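Local coordinates for protein ZYG-9 (Caenorhabditis elegans, PDB 2OF3) that plays a major role in organizing microtubules and spindle poles during meiosis and mitosis in the one-cell embryo and is required for default nucleus positioning in oocytes, at residues A[52-57]-A[64-69]; A[117-122]-A[156-161]; A[193-198]-A[231-236]. All coordinates share one frame; numbering follows the deposited sequence.

The three contacts follow one another along the chain of this all-helical TOG domain, and each joins a different pair of helices: 49-55 with 60-76 in interaction 1, 101-120 with 146-163 in interaction 2, and 181-198 with 221-238 in interaction 3. Interactions 1 and 3 lie on opposite sides of the chain's centre, about 42 Å apart between centres, and interaction 2 sits between them, its centre about 25 Å from that of the first and about 22 Å from that of the third. Interactions 2 and 3 touch, with a probable hydrogen bond of 2.6 Å between S160 OG and Y194 OH. The series samples three separate helix-to-helix contacts along an elongated, HEAT-like stack.

Interaction 1: A[52-57]-A[64-69]; sequences MSQLFH and LAALDS
A single water ties Q54 to S69: it donates a 2.5 Å hydrogen bond to Q54 OE1 and forms a second hydrogen bond, 2.6 Å, with S69 OG. The two side-chain oxygens are themselves 4.3 Å apart, Q54 OE1 to S69 OG, and no direct hydrogen bond joins the segments, so the water supplies the polar link. Q54 gets there by lying over the 64-69 helix. Its CG is anti to the carbonyl carbon (chi1 -65°), and the chain runs on extended, which brings the amide across the backbone of the second helix. There the two ends of the amide have different neighbours: NE2 comes 3.5 Å from the methyl CB of A65, while OE1 sits 3.5 Å from A66 CA. Lower down the side chain, Q54 CB meets A66 CB at 3.7 Å. Cut back to an alanine here, the side chain would probably leave the water without its amide acceptor and the A65 methyl without the cover of NE2. Beside this polar half is a small apolar one, where L55 CD2 reaches A66 CB at 3.8 Å. A66 is buried; its methyl touches both Q54 and L55, and its small size is consistent with the close approach of the helices: Q54 and A66 are only 5.6 Å apart between CA atoms. L55 also packs on L43 of helix 33-44, while its backbone oxygen takes a hydrogen bond from W91 NE1. The contact thus joins two successive helices, 49-55 and 60-76, linked by a short turn, the kind of close helix-to-helix packing from which HEAT-like TOG domains are built.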
ATOM      1  N   MET A  52      19.541  16.380   0.480  1.00 26.39           N
ATOM      2  CA  MET A  52      18.520  17.099   1.250  1.00 27.00           C
ATOM      3  C   MET A  52      17.938  18.296   0.516  1.00 29.18           C
ATOM      4  O   MET A  52      16.697  18.520   0.551  1.00 29.22           O
ATOM      5  CB  MET A  52      19.060  17.527   2.635  1.00 26.22           C
ATOM      6  CG  MET A  52      19.252  16.356   3.649  1.00 25.12           C
ATOM      7  SD  MET A  52      17.720  15.538   4.104  1.00 16.25           S
ATOM      8  CE  MET A  52      16.985  16.810   5.087  1.00 20.77           C
ATOM      9  N   SER A  53      18.802  19.109  -0.121  1.00 29.77           N
ATOM     10  CA  SER A  53      18.309  20.272  -0.901  1.00 31.76           C
ATOM     11  C   SER A  53      17.388  19.880  -2.004  1.00 31.15           C
ATOM     12  O   SER A  53      16.464  20.619  -2.295  1.00 32.43           O
ATOM     13  CB  SER A  53      19.456  21.092  -1.509  1.00 32.05           C
ATOM     14  OG  SER A  53      20.427  21.314  -0.505  1.00 35.10           O
ATOM     15  N   GLN A  54      17.619  18.720  -2.632  1.00 32.05           N
ATOM     16  CA  GLN A  54      16.719  18.277  -3.716  1.00 32.18           C
ATOM     17  C   GLN A  54      15.409  17.732  -3.157  1.00 31.59           C
ATOM     18  O   GLN A  54      14.318  18.041  -3.661  1.00 32.05           O
ATOM     19  CB  GLN A  54      17.394  17.205  -4.599  1.00 32.22           C
ATOM     20  CG  GLN A  54      18.631  17.695  -5.398  1.00 32.98           C
ATOM     21  CD  GLN A  54      19.494  16.547  -5.945  1.00 33.72           C
ATOM     22  OE1 GLN A  54      19.522  15.427  -5.399  1.00 35.96           O
ATOM     23  NE2 GLN A  54      20.232  16.833  -7.004  1.00 36.84           N
ATOM     24  N   LEU A  55      15.539  16.900  -2.121  1.00 30.03           N
ATOM     25  CA  LEU A  55      14.397  16.248  -1.472  1.00 30.09           C
ATOM     26  C   LEU A  55      13.391  17.265  -0.995  1.00 30.52           C
ATOM     27  O   LEU A  55      12.203  17.059  -1.130  1.00 30.06           O
ATOM     28  CB  LEU A  55      14.873  15.358  -0.293  1.00 28.48           C
ATOM     29  CG  LEU A  55      15.498  13.982  -0.625  1.00 28.50           C
ATOM     30  CD1 LEU A  55      15.931  13.271   0.640  1.00 23.48           C
ATOM     31  CD2 LEU A  55      14.541  13.129  -1.382  1.00 25.73           C
ATOM     32  N   PHE A  56      13.824  18.373  -0.442  1.00 32.02           N
ATOM     33  CA  PHE A  56      12.882  19.343   0.066  1.00 34.59           C
ATOM     34  C   PHE A  56      12.778  20.689  -0.665  1.00 38.63           C
ATOM     35  O   PHE A  56      12.309  21.657  -0.126  1.00 37.89           O
ATOM     36  CB  PHE A  56      13.028  19.511   1.571  1.00 33.46           C
ATOM     37  CG  PHE A  56      12.857  18.236   2.332  1.00 31.42           C
ATOM     38  CD1 PHE A  56      13.908  17.407   2.547  1.00 28.27           C
ATOM     39  CD2 PHE A  56      11.641  17.852   2.797  1.00 30.03           C
ATOM     40  CE1 PHE A  56      13.739  16.254   3.208  1.00 28.04           C
ATOM     41  CE2 PHE A  56      11.505  16.681   3.447  1.00 28.26           C
ATOM     42  CZ  PHE A  56      12.557  15.908   3.657  1.00 25.76           C
ATOM     43  N   HIS A  57      13.230  20.727  -1.901  1.00 42.97           N
ATOM     44  CA  HIS A  57      12.753  21.691  -2.872  1.00 47.53           C
ATOM     45  C   HIS A  57      11.292  21.632  -3.104  1.00 49.71           C
ATOM     46  O   HIS A  57      10.646  20.669  -2.813  1.00 52.39           O
ATOM     47  CB  HIS A  57      13.419  21.461  -4.192  1.00 48.02           C
ATOM     48  CG  HIS A  57      14.330  22.558  -4.610  1.00 50.87           C
ATOM     49  ND1 HIS A  57      13.890  23.653  -5.308  1.00 51.50           N
ATOM     50  CD2 HIS A  57      15.662  22.707  -4.470  1.00 52.94           C
ATOM     51  CE1 HIS A  57      14.910  24.443  -5.555  1.00 53.43           C
ATOM     52  NE2 HIS A  57      15.996  23.893  -5.056  1.00 54.24           N
ATOM     53  N   LEU A  64      13.054  14.922  -9.180  1.00 31.44           N
ATOM     54  CA  LEU A  64      13.491  13.923 -10.169  1.00 30.72           C
ATOM     55  C   LEU A  64      14.954  13.671 -10.017  1.00 29.41           C
ATOM     56  O   LEU A  64      15.397  12.563 -10.221  1.00 29.54           O
ATOM     57  CB  LEU A  64      13.168  14.348 -11.621  1.00 30.75           C
ATOM     58  CG  LEU A  64      11.668  14.517 -11.874  1.00 33.86           C
ATOM     59  CD1 LEU A  64      11.405  15.112 -13.272  1.00 36.10           C
ATOM     60  CD2 LEU A  64      10.919  13.153 -11.684  1.00 35.27           C
ATOM     61  N   ALA A  65      15.708  14.699  -9.643  1.00 29.17           N
ATOM     62  CA  ALA A  65      17.161  14.554  -9.484  1.00 28.75           C
ATOM     63  C   ALA A  65      17.467  13.727  -8.250  1.00 27.99           C
ATOM     64  O   ALA A  65      18.385  12.877  -8.257  1.00 28.24           O
ATOM     65  CB  ALA A  65      17.849  15.936  -9.373  1.00 28.89           C
ATOM     66  N   ALA A  66      16.724  13.979  -7.170  1.00 27.10           N
ATOM     67  CA  ALA A  66      16.874  13.181  -5.962  1.00 25.87           C
ATOM     68  C   ALA A  66      16.491  11.722  -6.272  1.00 25.66           C
ATOM     69  O   ALA A  66      17.219  10.796  -5.914  1.00 25.62           O
ATOM     70  CB  ALA A  66      16.016  13.750  -4.867  1.00 25.22           C
ATOM     71  N   LEU A  67      15.364  11.505  -6.944  1.00 25.35           N
ATOM     72  CA  LEU A  67      14.928  10.159  -7.308  1.00 26.33           C
ATOM     73  C   LEU A  67      15.952   9.330  -8.137  1.00 27.72           C
ATOM     74  O   LEU A  67      16.132   8.115  -7.908  1.00 26.41           O
ATOM     75  CB  LEU A  67      13.572  10.225  -8.016  1.00 25.44           C
ATOM     76  CG  LEU A  67      12.364  10.425  -7.062  1.00 26.62           C
ATOM     77  CD1 LEU A  67      11.194  11.153  -7.711  1.00 24.63           C
ATOM     78  CD2 LEU A  67      11.922   9.093  -6.386  1.00 24.75           C
ATOM     79  N   ASP A  68      16.602   9.993  -9.095  1.00 28.32           N
ATOM     80  CA  ASP A  68      17.647   9.388  -9.882  1.00 30.07           C
ATOM     81  C   ASP A  68      18.852   8.954  -9.019  1.00 29.53           C
ATOM     82  O   ASP A  68      19.353   7.834  -9.128  1.00 29.99           O
ATOM     83  CB  ASP A  68      18.071  10.395 -10.972  1.00 31.86           C
ATOM     84  CG  ASP A  68      19.224   9.880 -11.828  1.00 38.51           C
ATOM     85  OD1 ASP A  68      18.952   9.131 -12.823  1.00 46.22           O
ATOM     86  OD2 ASP A  68      20.411  10.202 -11.493  1.00 45.59           O
ATOM     87  N   SER A  69      19.320   9.836  -8.143  1.00 29.27           N
ATOM     88  CA  SER A  69      20.378   9.483  -7.229  1.00 29.69           C
ATOM     89  C   SER A  69      19.962   8.310  -6.348  1.00 28.52           C
ATOM     90  O   SER A  69      20.796   7.453  -6.030  1.00 29.35           O
ATOM     91  CB  SER A  69      20.703  10.656  -6.282  1.00 30.23           C
ATOM     92  OG  SER A  69      21.239  11.756  -6.969  1.00 34.90           O
TER
HETATM   93  O   HOH W   1      21.324  13.700  -5.196  1.00 42.85           O

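Interaction 2: A[117-122]-A[156-161]; sequences LIRDTE and VNVLSD
R119 leans from the last turn of helix 101-120 onto V158 and D161 of helix 146-163, and its CB, CD and NH1 meet them in turn. R119 CB starts the contact, 4.0 Å from V158 CG1. CG then leaves anti to the backbone N (chi1 177°), and the next bond is extended too, carrying R119 CD alongside D161, where it comes 4.2 Å from D161 OD2. A bend at chi3 (62°) turns the guanidinium aside, back toward its own helix. R119 NE and R119 NH2 both hydrogen-bond there to D120 OD1, at 3.1 and 3.0 Å, in a side-on salt bridge that converges on one oxygen. The oxygen lies close to the guanidinium plane, and both nitrogens reach it from the same face of the carboxylate. This double grip on the next residue along the helix probably limits how far the guanidinium can turn. The helices belong to the stacked, HEAT-like array of the TOG domain, and here the arginine reaches across from one helix to the other, with R119 and V158 7.1 Å apart at their CA atoms. R119 NH1, the remaining nitrogen, lies 3.8 Å from V158 CG2, approached obliquely, with the arginine crossing the valine at about a right angle. D161 runs beside R119 and points the same way, yet R119 NH1 and D161 OD2 stay 4.7 Å apart, and the guanidinium and carboxylate planes differ by 42°. The opposite charges may still attract across that distance, although they form no salt bridge. V158 also packs against V115, one turn earlier on the arginine's helix. Just beyond R119 that helix closes with a Schellman motif at E122, while T121 OG1 turns back to donate to L117 O.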
ATOM      1  N   LEU A 117      14.017  -4.908  -2.069  1.00 21.81           N
ATOM      2  CA  LEU A 117      15.157  -5.089  -1.179  1.00 22.94           C
ATOM      3  C   LEU A 117      14.752  -5.532   0.199  1.00 23.51           C
ATOM      4  O   LEU A 117      15.408  -6.407   0.802  1.00 24.16           O
ATOM      5  CB  LEU A 117      15.969  -3.781  -1.045  1.00 24.01           C
ATOM      6  CG  LEU A 117      16.939  -3.412  -2.186  1.00 25.96           C
ATOM      7  CD1 LEU A 117      17.378  -1.902  -2.043  1.00 24.77           C
ATOM      8  CD2 LEU A 117      18.109  -4.384  -2.127  1.00 23.08           C
ATOM      9  N   ILE A 118      13.661  -4.968   0.731  1.00 22.83           N
ATOM     10  CA  ILE A 118      13.121  -5.456   2.006  1.00 21.25           C
ATOM     11  C   ILE A 118      12.741  -6.930   1.871  1.00 22.02           C
ATOM     12  O   ILE A 118      13.129  -7.774   2.734  1.00 21.34           O
ATOM     13  CB  ILE A 118      11.901  -4.607   2.455  1.00 21.26           C
ATOM     14  CG1 ILE A 118      12.337  -3.182   2.804  1.00 21.55           C
ATOM     15  CG2 ILE A 118      11.111  -5.292   3.662  1.00 20.87           C
ATOM     16  CD1 ILE A 118      11.090  -2.170   2.947  1.00 20.14           C
ATOM     17  N   ARG A 119      11.998  -7.270   0.810  1.00 21.63           N
ATOM     18  CA  ARG A 119      11.590  -8.682   0.631  1.00 22.18           C
ATOM     19  C   ARG A 119      12.810  -9.629   0.493  1.00 22.40           C
ATOM     20  O   ARG A 119      12.945 -10.606   1.244  1.00 22.58           O
ATOM     21  CB  ARG A 119      10.660  -8.846  -0.580  1.00 20.88           C
ATOM     22  CG  ARG A 119      10.284 -10.337  -0.826  1.00 23.16           C
ATOM     23  CD  ARG A 119       9.742 -10.532  -2.244  1.00 26.53           C
ATOM     24  NE  ARG A 119      10.796 -10.176  -3.175  1.00 28.92           N
ATOM     25  CZ  ARG A 119      10.617  -9.832  -4.446  1.00 31.88           C
ATOM     26  NH1 ARG A 119       9.392  -9.791  -5.003  1.00 30.42           N
ATOM     27  NH2 ARG A 119      11.693  -9.510  -5.167  1.00 34.16           N
ATOM     28  N   ASP A 120      13.694  -9.337  -0.461  1.00 23.32           N
ATOM     29  CA  ASP A 120      14.891 -10.192  -0.722  1.00 25.50           C
ATOM     30  C   ASP A 120      15.819 -10.381   0.457  1.00 25.87           C
ATOM     31  O   ASP A 120      16.432 -11.455   0.575  1.00 26.69           O
ATOM     32  CB  ASP A 120      15.689  -9.658  -1.925  1.00 24.92           C
ATOM     33  CG  ASP A 120      14.881  -9.672  -3.184  1.00 27.26           C
ATOM     34  OD1 ASP A 120      13.854 -10.403  -3.286  1.00 33.43           O
ATOM     35  OD2 ASP A 120      15.231  -8.946  -4.112  1.00 28.33           O
ATOM     36  N   THR A 121      15.953  -9.378   1.318  1.00 24.21           N
ATOM     37  CA  THR A 121      16.857  -9.508   2.429  1.00 24.68           C
ATOM     38  C   THR A 121      16.135 -10.049   3.652  1.00 25.23           C
ATOM     39  O   THR A 121      16.753 -10.213   4.683  1.00 24.86           O
ATOM     40  CB  THR A 121      17.515  -8.193   2.789  1.00 24.79           C
ATOM     41  OG1 THR A 121      16.522  -7.218   3.171  1.00 24.34           O
ATOM     42  CG2 THR A 121      18.275  -7.683   1.605  1.00 25.13           C
ATOM     43  N   GLU A 122      14.829 -10.323   3.533  1.00 25.43           N
ATOM     44  CA  GLU A 122      14.018 -10.692   4.665  1.00 27.38           C
ATOM     45  C   GLU A 122      14.121  -9.694   5.815  1.00 26.38           C
ATOM     46  O   GLU A 122      14.142 -10.098   6.981  1.00 26.11           O
ATOM     47  CB  GLU A 122      14.375 -12.107   5.137  1.00 29.64           C
ATOM     48  CG  GLU A 122      14.133 -13.078   4.008  1.00 34.79           C
ATOM     49  CD  GLU A 122      14.287 -14.517   4.423  1.00 44.39           C
ATOM     50  OE1 GLU A 122      13.846 -14.899   5.545  1.00 48.15           O
ATOM     51  OE2 GLU A 122      14.844 -15.265   3.594  1.00 47.38           O
ATOM     52  N   VAL A 156       2.153  -3.429  -4.354  1.00 21.51           N
ATOM     53  CA  VAL A 156       1.281  -4.106  -3.401  1.00 21.25           C
ATOM     54  C   VAL A 156       1.620  -5.592  -3.354  1.00 22.36           C
ATOM     55  O   VAL A 156       1.600  -6.179  -2.285  1.00 23.11           O
ATOM     56  CB  VAL A 156      -0.186  -3.888  -3.768  1.00 21.08           C
ATOM     57  CG1 VAL A 156      -1.089  -4.748  -2.854  1.00 20.60           C
ATOM     58  CG2 VAL A 156      -0.563  -2.397  -3.586  1.00 18.63           C
ATOM     59  N   ASN A 157       1.875  -6.234  -4.497  1.00 22.86           N
ATOM     60  CA  ASN A 157       2.162  -7.692  -4.548  1.00 23.65           C
ATOM     61  C   ASN A 157       3.460  -8.054  -3.817  1.00 22.99           C
ATOM     62  O   ASN A 157       3.540  -9.103  -3.154  1.00 23.73           O
ATOM     63  CB  ASN A 157       2.230  -8.203  -6.017  1.00 23.15           C
ATOM     64  CG  ASN A 157       0.856  -8.297  -6.683  1.00 26.52           C
ATOM     65  OD1 ASN A 157      -0.197  -8.249  -6.013  1.00 27.26           O
ATOM     66  ND2 ASN A 157       0.854  -8.427  -8.029  1.00 30.44           N
ATOM     67  N   VAL A 158       4.466  -7.196  -3.892  1.00 21.80           N
ATOM     68  CA  VAL A 158       5.692  -7.403  -3.064  1.00 22.92           C
ATOM     69  C   VAL A 158       5.414  -7.245  -1.541  1.00 23.47           C
ATOM     70  O   VAL A 158       5.810  -8.093  -0.727  1.00 23.24           O
ATOM     71  CB  VAL A 158       6.847  -6.455  -3.518  1.00 23.23           C
ATOM     72  CG1 VAL A 158       8.103  -6.676  -2.699  1.00 21.61           C
ATOM     73  CG2 VAL A 158       7.140  -6.680  -5.036  1.00 23.12           C
ATOM     74  N   LEU A 159       4.710  -6.186  -1.158  1.00 22.94           N
ATOM     75  CA  LEU A 159       4.362  -5.968   0.230  1.00 23.86           C
ATOM     76  C   LEU A 159       3.501  -7.074   0.803  1.00 24.53           C
ATOM     77  O   LEU A 159       3.609  -7.387   1.976  1.00 26.24           O
ATOM     78  CB  LEU A 159       3.608  -4.631   0.383  1.00 23.53           C
ATOM     79  CG  LEU A 159       4.457  -3.373   0.288  1.00 25.91           C
ATOM     80  CD1 LEU A 159       3.590  -2.134  -0.024  1.00 24.41           C
ATOM     81  CD2 LEU A 159       5.203  -3.210   1.605  1.00 27.30           C
ATOM     82  N   SER A 160       2.614  -7.658   0.002  1.00 25.39           N
ATOM     83  CA  SER A 160       1.774  -8.775   0.451  1.00 25.75           C
ATOM     84  C   SER A 160       2.674  -9.928   0.845  1.00 25.75           C
ATOM     85  O   SER A 160       2.343 -10.661   1.761  1.00 27.31           O
ATOM     86  CB  SER A 160       0.840  -9.263  -0.675  1.00 24.36           C
ATOM     87  OG  SER A 160      -0.095  -8.283  -1.097  1.00 26.57           O
ATOM     88  N   ASP A 161       3.784 -10.126   0.150  1.00 26.14           N
ATOM     89  CA  ASP A 161       4.738 -11.162   0.532  1.00 28.05           C
ATOM     90  C   ASP A 161       5.450 -10.839   1.816  1.00 27.37           C
ATOM     91  O   ASP A 161       5.644 -11.725   2.606  1.00 28.99           O
ATOM     92  CB  ASP A 161       5.808 -11.408  -0.536  1.00 28.29           C
ATOM     93  CG  ASP A 161       5.267 -12.171  -1.751  1.00 34.78           C
ATOM     94  OD1 ASP A 161       4.213 -12.862  -1.636  1.00 39.89           O
ATOM     95  OD2 ASP A 161       5.912 -12.094  -2.840  1.00 41.11           O
TER

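Interaction 3: A[193-198]-A[231-236]; sequences YYITNA and LVACFK
I195 sets out with CG1 anti to the carbonyl carbon (chi1 -67°) and CG2 anti to the backbone N, and its two branches divide the partner helix between them. I195 CG2 packs 3.8 Å from A233 CB and comes 3.7 Å from A233 O, over the backbone of the neighbouring helix. The other branch, extended at chi2 (160°), puts I195 CD1 3.8 Å from C234 SG. One residue on, T196 OG1 meets A233 CB at 3.8 Å; the same OG1 makes a weak hydrogen bond to E192 O within its own helix. The A233 methyl therefore has I195 on one part and T196 on another. Helices 181-198 and 221-238 run nearly parallel here, 17° apart with axes 8.9 Å from each other, a side-by-side pairing consistent with the stacked helices of a HEAT-like TOG domain. A small residue at the closest point suits this spacing: T196 and A233 are 5.7 Å apart between CA atoms. C234 also touches M242 of helix 241-246 and I200, in the loop after helix 181-198.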
ATOM      1  N   TYR A 193      -7.508 -11.962  -4.690  1.00 26.64           N
ATOM      2  CA  TYR A 193      -6.309 -12.718  -4.940  1.00 28.36           C
ATOM      3  C   TYR A 193      -5.770 -13.439  -3.681  1.00 27.85           C
ATOM      4  O   TYR A 193      -5.284 -14.569  -3.761  1.00 27.33           O
ATOM      5  CB  TYR A 193      -5.327 -11.736  -5.529  1.00 31.55           C
ATOM      6  CG  TYR A 193      -3.875 -12.093  -5.549  1.00 35.99           C
ATOM      7  CD1 TYR A 193      -3.357 -13.037  -6.451  1.00 40.10           C
ATOM      8  CD2 TYR A 193      -3.003 -11.419  -4.709  1.00 39.02           C
ATOM      9  CE1 TYR A 193      -1.957 -13.325  -6.470  1.00 42.69           C
ATOM     10  CE2 TYR A 193      -1.655 -11.673  -4.718  1.00 43.51           C
ATOM     11  CZ  TYR A 193      -1.122 -12.620  -5.597  1.00 42.21           C
ATOM     12  OH  TYR A 193       0.273 -12.794  -5.554  1.00 44.31           O
ATOM     13  N   TYR A 194      -5.849 -12.789  -2.522  1.00 27.50           N
ATOM     14  CA  TYR A 194      -5.480 -13.429  -1.252  1.00 27.72           C
ATOM     15  C   TYR A 194      -6.310 -14.699  -1.005  1.00 28.24           C
ATOM     16  O   TYR A 194      -5.803 -15.751  -0.556  1.00 29.25           O
ATOM     17  CB  TYR A 194      -5.713 -12.452  -0.105  1.00 25.86           C
ATOM     18  CG  TYR A 194      -4.772 -11.253  -0.032  1.00 24.73           C
ATOM     19  CD1 TYR A 194      -3.591 -11.183  -0.778  1.00 22.55           C
ATOM     20  CD2 TYR A 194      -5.031 -10.212   0.889  1.00 23.32           C
ATOM     21  CE1 TYR A 194      -2.717 -10.060  -0.652  1.00 24.23           C
ATOM     22  CE2 TYR A 194      -4.191  -9.111   1.013  1.00 25.47           C
ATOM     23  CZ  TYR A 194      -3.034  -9.040   0.250  1.00 24.07           C
ATOM     24  OH  TYR A 194      -2.212  -7.922   0.419  1.00 26.44           O
ATOM     25  N   ILE A 195      -7.602 -14.601  -1.272  1.00 28.97           N
ATOM     26  CA  ILE A 195      -8.538 -15.682  -0.936  1.00 30.37           C
ATOM     27  C   ILE A 195      -8.394 -16.818  -1.927  1.00 32.55           C
ATOM     28  O   ILE A 195      -8.336 -17.986  -1.530  1.00 33.55           O
ATOM     29  CB  ILE A 195      -9.979 -15.233  -0.926  1.00 28.24           C
ATOM     30  CG1 ILE A 195     -10.201 -14.269   0.206  1.00 26.98           C
ATOM     31  CG2 ILE A 195     -10.844 -16.421  -0.661  1.00 30.56           C
ATOM     32  CD1 ILE A 195     -11.398 -13.449  -0.010  1.00 28.62           C
ATOM     33  N   THR A 196      -8.324 -16.486  -3.216  1.00 33.62           N
ATOM     34  CA  THR A 196      -8.035 -17.488  -4.220  1.00 36.34           C
ATOM     35  C   THR A 196      -6.725 -18.252  -3.938  1.00 37.48           C
ATOM     36  O   THR A 196      -6.625 -19.453  -4.197  1.00 37.55           O
ATOM     37  CB  THR A 196      -8.026 -16.844  -5.633  1.00 36.19           C
ATOM     38  OG1 THR A 196      -9.364 -16.469  -5.963  1.00 38.96           O
ATOM     39  CG2 THR A 196      -7.535 -17.790  -6.696  1.00 38.24           C
ATOM     40  N   ASN A 197      -5.707 -17.579  -3.423  1.00 38.96           N
ATOM     41  CA  ASN A 197      -4.421 -18.249  -3.288  1.00 40.70           C
ATOM     42  C   ASN A 197      -4.162 -18.885  -1.958  1.00 40.47           C
ATOM     43  O   ASN A 197      -3.457 -19.874  -1.929  1.00 40.96           O
ATOM     44  CB  ASN A 197      -3.266 -17.334  -3.666  1.00 41.73           C
ATOM     45  CG  ASN A 197      -3.277 -17.009  -5.143  1.00 45.62           C
ATOM     46  OD1 ASN A 197      -3.755 -15.939  -5.544  1.00 50.30           O
ATOM     47  ND2 ASN A 197      -2.825 -17.956  -5.971  1.00 45.96           N
ATOM     48  N   ALA A 198      -4.728 -18.325  -0.879  1.00 39.70           N
ATOM     49  CA  ALA A 198      -4.492 -18.823   0.470  1.00 38.71           C
ATOM     50  C   ALA A 198      -5.757 -19.235   1.222  1.00 38.27           C
ATOM     51  O   ALA A 198      -5.654 -19.742   2.305  1.00 39.39           O
ATOM     52  CB  ALA A 198      -3.717 -17.784   1.272  1.00 38.70           C
ATOM     53  N   LEU A 231     -16.768 -12.804  -2.960  1.00 23.15           N
ATOM     54  CA  LEU A 231     -17.719 -13.700  -2.295  1.00 23.71           C
ATOM     55  C   LEU A 231     -17.739 -15.091  -2.891  1.00 24.53           C
ATOM     56  O   LEU A 231     -17.844 -16.090  -2.150  1.00 25.51           O
ATOM     57  CB  LEU A 231     -19.120 -13.086  -2.315  1.00 23.31           C
ATOM     58  CG  LEU A 231     -19.280 -11.764  -1.592  1.00 24.11           C
ATOM     59  CD1 LEU A 231     -20.692 -11.316  -1.774  1.00 22.97           C
ATOM     60  CD2 LEU A 231     -18.966 -11.871  -0.091  1.00 25.33           C
ATOM     61  N   VAL A 232     -17.606 -15.179  -4.210  1.00 25.70           N
ATOM     62  CA  VAL A 232     -17.415 -16.456  -4.945  1.00 26.98           C
ATOM     63  C   VAL A 232     -16.122 -17.186  -4.564  1.00 28.77           C
ATOM     64  O   VAL A 232     -16.111 -18.433  -4.456  1.00 28.69           O
ATOM     65  CB  VAL A 232     -17.396 -16.217  -6.479  1.00 27.54           C
ATOM     66  CG1 VAL A 232     -17.035 -17.481  -7.251  1.00 27.48           C
ATOM     67  CG2 VAL A 232     -18.736 -15.663  -6.962  1.00 27.65           C
ATOM     68  N   ALA A 233     -15.019 -16.433  -4.410  1.00 29.07           N
ATOM     69  CA  ALA A 233     -13.736 -17.004  -3.967  1.00 29.94           C
ATOM     70  C   ALA A 233     -13.883 -17.590  -2.546  1.00 30.14           C
ATOM     71  O   ALA A 233     -13.357 -18.668  -2.263  1.00 31.08           O
ATOM     72  CB  ALA A 233     -12.622 -15.952  -4.019  1.00 29.67           C
ATOM     73  N   CYS A 234     -14.609 -16.896  -1.679  1.00 29.79           N
ATOM     74  CA  CYS A 234     -14.939 -17.371  -0.314  1.00 30.28           C
ATOM     75  C   CYS A 234     -15.795 -18.643  -0.375  1.00 31.50           C
ATOM     76  O   CYS A 234     -15.499 -19.657   0.255  1.00 32.41           O
ATOM     77  CB  CYS A 234     -15.714 -16.297   0.435  1.00 29.29           C
ATOM     78  SG  CYS A 234     -14.792 -14.850   1.002  1.00 28.80           S
ATOM     79  N   PHE A 235     -16.853 -18.596  -1.167  1.00 32.47           N
ATOM     80  CA  PHE A 235     -17.701 -19.740  -1.368  1.00 33.32           C
ATOM     81  C   PHE A 235     -16.882 -20.970  -1.743  1.00 34.13           C
ATOM     82  O   PHE A 235     -17.071 -22.052  -1.187  1.00 33.61           O
ATOM     83  CB  PHE A 235     -18.786 -19.435  -2.434  1.00 33.19           C
ATOM     84  CG  PHE A 235     -19.818 -20.526  -2.567  1.00 34.79           C
ATOM     85  CD1 PHE A 235     -20.954 -20.527  -1.756  1.00 34.09           C
ATOM     86  CD2 PHE A 235     -19.613 -21.586  -3.452  1.00 33.11           C
ATOM     87  CE1 PHE A 235     -21.888 -21.571  -1.848  1.00 36.58           C
ATOM     88  CE2 PHE A 235     -20.546 -22.624  -3.565  1.00 35.57           C
ATOM     89  CZ  PHE A 235     -21.690 -22.617  -2.755  1.00 34.04           C
ATOM     90  N   LYS A 236     -15.982 -20.830  -2.700  1.00 34.63           N
ATOM     91  CA  LYS A 236     -15.187 -21.970  -3.111  1.00 36.79           C
ATOM     92  C   LYS A 236     -14.499 -22.695  -1.943  1.00 37.89           C
ATOM     93  O   LYS A 236     -14.315 -23.921  -2.001  1.00 39.36           O
ATOM     94  CB  LYS A 236     -14.143 -21.538  -4.102  1.00 37.10           C
ATOM     95  CG  LYS A 236     -13.502 -22.691  -4.819  1.00 41.31           C
ATOM     96  CD  LYS A 236     -12.417 -22.218  -5.774  1.00 48.19           C
ATOM     97  CE  LYS A 236     -11.872 -23.393  -6.597  1.00 53.31           C
ATOM     98  NZ  LYS A 236     -10.718 -22.981  -7.478  1.00 56.11           N
TER